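Local coordinates for magnesium and cobalt efflux protein (Bordetella parapertussis, PDB 3JTF), which probably takes part in transporting magnesium and cobalt ions, and binds AMP through the pair of CBS domains that this fragment comprises, at the interface of chains A and B. Numbering follows the deposited sequence. Chains: chain A/B, Magnesium and cobalt efflux protein.

The interface of chains A and B. Residues chain A 30, 33-34, 57, 60-61, 64; chain B 30, 33-34, 57-58, 60-61, 63-64.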
loop_
_atom_site.group_PDB
_atom_site.type_symbol
_atom_site.label_atom_id
_atom_site.label_comp_id
_atom_site.label_asym_id
_atom_site.label_seq_id
_atom_site.Cartn_x
_atom_site.Cartn_y
_atom_site.Cartn_z
ATOM N N LEU A 30 6.815 8.432 -14.158
ATOM C CA LEU A 30 5.492 8.758 -13.696
ATOM C C LEU A 30 4.448 7.910 -14.363
ATOM O O LEU A 30 3.567 7.384 -13.685
ATOM C CB LEU A 30 5.181 10.228 -13.928
ATOM C CG LEU A 30 5.966 11.204 -13.063
ATOM C CD1 LEU A 30 5.446 12.563 -13.377
ATOM C CD2 LEU A 30 5.870 10.915 -11.553
ATOM N N ILE A 33 4.548 4.355 -12.777
ATOM C CA ILE A 33 4.036 4.374 -11.414
ATOM C C ILE A 33 2.497 4.559 -11.341
ATOM O O ILE A 33 1.829 3.948 -10.501
ATOM C CB ILE A 33 4.753 5.430 -10.579
ATOM C CG1 ILE A 33 6.186 4.958 -10.282
ATOM C CG2 ILE A 33 4.018 5.700 -9.272
ATOM C CD1 ILE A 33 7.164 6.078 -10.185
ATOM N N ILE A 34 1.936 5.387 -12.218
ATOM C CA ILE A 34 0.514 5.722 -12.126
ATOM C C ILE A 34 -0.384 4.596 -12.644
ATOM O O ILE A 34 -1.462 4.331 -12.082
ATOM C CB ILE A 34 0.205 7.035 -12.886
ATOM C CG1 ILE A 34 0.638 8.224 -12.029
ATOM C CG2 ILE A 34 -1.281 7.136 -13.205
ATOM C CD1 ILE A 34 0.673 9.547 -12.738
ATOM N N ALA A 57 5.916 4.843 -3.988
ATOM C CA ALA A 57 5.281 5.760 -4.909
ATOM C C ALA A 57 4.976 7.102 -4.260
ATOM O O ALA A 57 5.203 8.171 -4.850
ATOM C CB ALA A 57 4.004 5.154 -5.472
ATOM N N LEU A 60 7.417 10.112 -4.221
ATOM C CA LEU A 60 7.549 10.965 -5.383
ATOM C C LEU A 60 6.740 12.254 -5.233
ATOM O O LEU A 60 7.013 13.230 -5.926
ATOM C CB LEU A 60 7.125 10.234 -6.663
ATOM C CG LEU A 60 8.187 9.390 -7.371
ATOM C CD1 LEU A 60 7.571 8.481 -8.384
ATOM C CD2 LEU A 60 9.226 10.277 -8.038
ATOM N N LEU A 61 5.747 12.265 -4.333
ATOM C CA LEU A 61 4.983 13.491 -4.082
ATOM C C LEU A 61 5.913 14.636 -3.660
ATOM O O LEU A 61 5.617 15.801 -3.911
ATOM C CB LEU A 61 3.912 13.272 -3.019
ATOM C CG LEU A 61 2.752 12.371 -3.444
ATOM C CD1 LEU A 61 1.669 12.328 -2.360
ATOM C CD2 LEU A 61 2.155 12.876 -4.735
HETATM N N MSE A 64 6.863 17.421 -6.323
HETATM C CA MSE A 64 6.007 18.589 -6.533
HETATM C C MSE A 64 6.259 19.747 -5.554
HETATM O O MSE A 64 5.791 20.865 -5.772
HETATM C CB MSE A 64 4.535 18.162 -6.525
HETATM C CG MSE A 64 4.151 17.371 -7.766
HETATM SE SE MSE A 64 2.758 16.081 -7.424
HETATM C CE MSE A 64 1.311 17.285 -7.056
ATOM N N LEU B 30 -0.281 17.842 0.389
ATOM C CA LEU B 30 0.947 17.099 0.131
ATOM C C LEU B 30 1.750 16.931 1.392
ATOM O O LEU B 30 2.181 15.832 1.704
ATOM C CB LEU B 30 1.806 17.787 -0.948
ATOM C CG LEU B 30 1.213 17.694 -2.347
ATOM C CD1 LEU B 30 1.999 18.561 -3.340
ATOM C CD2 LEU B 30 1.187 16.240 -2.779
ATOM N N ILE B 33 0.125 14.318 3.719
ATOM C CA ILE B 33 0.289 12.973 3.178
ATOM C C ILE B 33 1.717 12.472 3.399
ATOM O O ILE B 33 1.921 11.383 3.943
ATOM C CB ILE B 33 -0.057 12.937 1.686
ATOM C CG1 ILE B 33 -1.573 13.137 1.452
ATOM C CG2 ILE B 33 0.402 11.636 1.069
ATOM C CD1 ILE B 33 -1.949 13.464 -0.023
ATOM N N ILE B 34 2.701 13.303 3.040
ATOM C CA ILE B 34 4.135 12.937 3.184
ATOM C C ILE B 34 4.492 12.638 4.637
ATOM O O ILE B 34 5.313 11.769 4.916
ATOM C CB ILE B 34 5.076 14.059 2.662
ATOM C CG1 ILE B 34 4.962 14.231 1.157
ATOM C CG2 ILE B 34 6.553 13.776 2.990
ATOM C CD1 ILE B 34 5.336 15.646 0.710
ATOM N N ALA B 57 -2.849 8.323 -2.464
ATOM C CA ALA B 57 -1.807 9.365 -2.496
ATOM C C ALA B 57 -1.084 9.454 -3.834
ATOM O O ALA B 57 -0.812 10.552 -4.300
ATOM C CB ALA B 57 -0.766 9.111 -1.429
ATOM N N LYS B 58 -0.796 8.304 -4.433
ATOM C CA LYS B 58 -0.020 8.266 -5.652
ATOM C C LYS B 58 -0.756 8.910 -6.842
ATOM O O LYS B 58 -0.113 9.403 -7.784
ATOM C CB LYS B 58 0.424 6.833 -5.968
ATOM C CG LYS B 58 -0.642 5.911 -6.454
ATOM C CD LYS B 58 -0.080 4.464 -6.628
ATOM C CE LYS B 58 0.085 4.060 -8.095
ATOM N NZ LYS B 58 1.132 2.942 -8.231
ATOM N N LEU B 60 -2.033 11.745 -6.786
ATOM C CA LEU B 60 -1.681 13.161 -6.860
ATOM C C LEU B 60 -0.501 13.410 -7.824
ATOM O O LEU B 60 -0.266 14.550 -8.219
ATOM C CB LEU B 60 -1.395 13.758 -5.473
ATOM C CG LEU B 60 -2.611 14.011 -4.564
ATOM C CD1 LEU B 60 -2.147 14.679 -3.272
ATOM C CD2 LEU B 60 -3.631 14.904 -5.270
ATOM N N LEU B 61 0.223 12.359 -8.206
ATOM C CA LEU B 61 1.275 12.493 -9.220
ATOM C C LEU B 61 0.723 12.919 -10.580
ATOM O O LEU B 61 1.467 13.390 -11.417
ATOM C CB LEU B 61 2.058 11.197 -9.391
ATOM C CG LEU B 61 2.898 10.859 -8.167
ATOM C CD1 LEU B 61 3.352 9.348 -8.283
ATOM C CD2 LEU B 61 4.067 11.830 -8.018
ATOM N N TYR B 63 -0.900 15.486 -11.118
ATOM C CA TYR B 63 -0.640 16.936 -11.218
ATOM C C TYR B 63 0.427 17.207 -12.253
ATOM O O TYR B 63 0.392 18.242 -12.924
ATOM C CB TYR B 63 -0.181 17.529 -9.874
ATOM C CG TYR B 63 0.237 19.012 -9.853
ATOM C CD1 TYR B 63 -0.725 20.034 -9.699
ATOM C CD2 TYR B 63 1.595 19.399 -9.925
ATOM C CE1 TYR B 63 -0.360 21.395 -9.639
ATOM C CE2 TYR B 63 1.972 20.786 -9.874
ATOM C CZ TYR B 63 0.987 21.756 -9.727
ATOM O OH TYR B 63 1.324 23.089 -9.672
HETATM N N MSE B 64 1.361 16.275 -12.409
HETATM C CA MSE B 64 2.383 16.448 -13.427
HETATM C C MSE B 64 2.007 15.909 -14.810
HETATM O O MSE B 64 2.829 15.957 -15.718
HETATM C CB MSE B 64 3.683 15.846 -12.898
HETATM C CG MSE B 64 4.085 16.559 -11.534
HETATM SE SE MSE B 64 5.844 16.020 -11.084
HETATM C CE MSE B 64 5.152 14.479 -10.050
#
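Two-fold packing of the first CBS domain of each chain builds this contact, the 3-10 helix 57-64 of one copy lying against helix 26-35 and the 3-10 helix of the other. Leucine suits the centre, since its fork can fill a groove between two helices. A:Leu61 has CG anti to its carbonyl carbon (chi1 -69°) and spreads its methyls across chain B: CD1 meets CG2 of B:Ile33 at 3.7 Å, crossing that side chain at about a right angle, while CD2 lies against CB of B:Leu60. B:Leu61 repeats this from the other side, CD2 against CB of A:Leu60 at 3.7 Å and CD1 against CG2 of A:Ile33. The two leucines touch on the axis, CD2 to CD2, at 3.9 Å. Small A:Ala57 lets the stem of B:Lys58 pass, CB to CB at 4.0 Å. That lysine starts from the crowded chi1 position (73°) and bends at chi3, so that NZ donates to the carbonyl O of A:Ile33 at 2.6 Å, in the carbonyl plane and nearly along C=O (160°). Methionines, here selenomethionine, suit the far end because their unbranched chains bend to fit: CE of B:Met64 reaches CG of A:Met64 at 3.8 Å, and CB of B:Met64 meets CD1 of A:Leu30 at 3.8 Å. This apolar seam, with the lysine-to-carbonyl hydrogen bond beside it, joins the CBS pairs into the deposited dimer, perhaps the biological one.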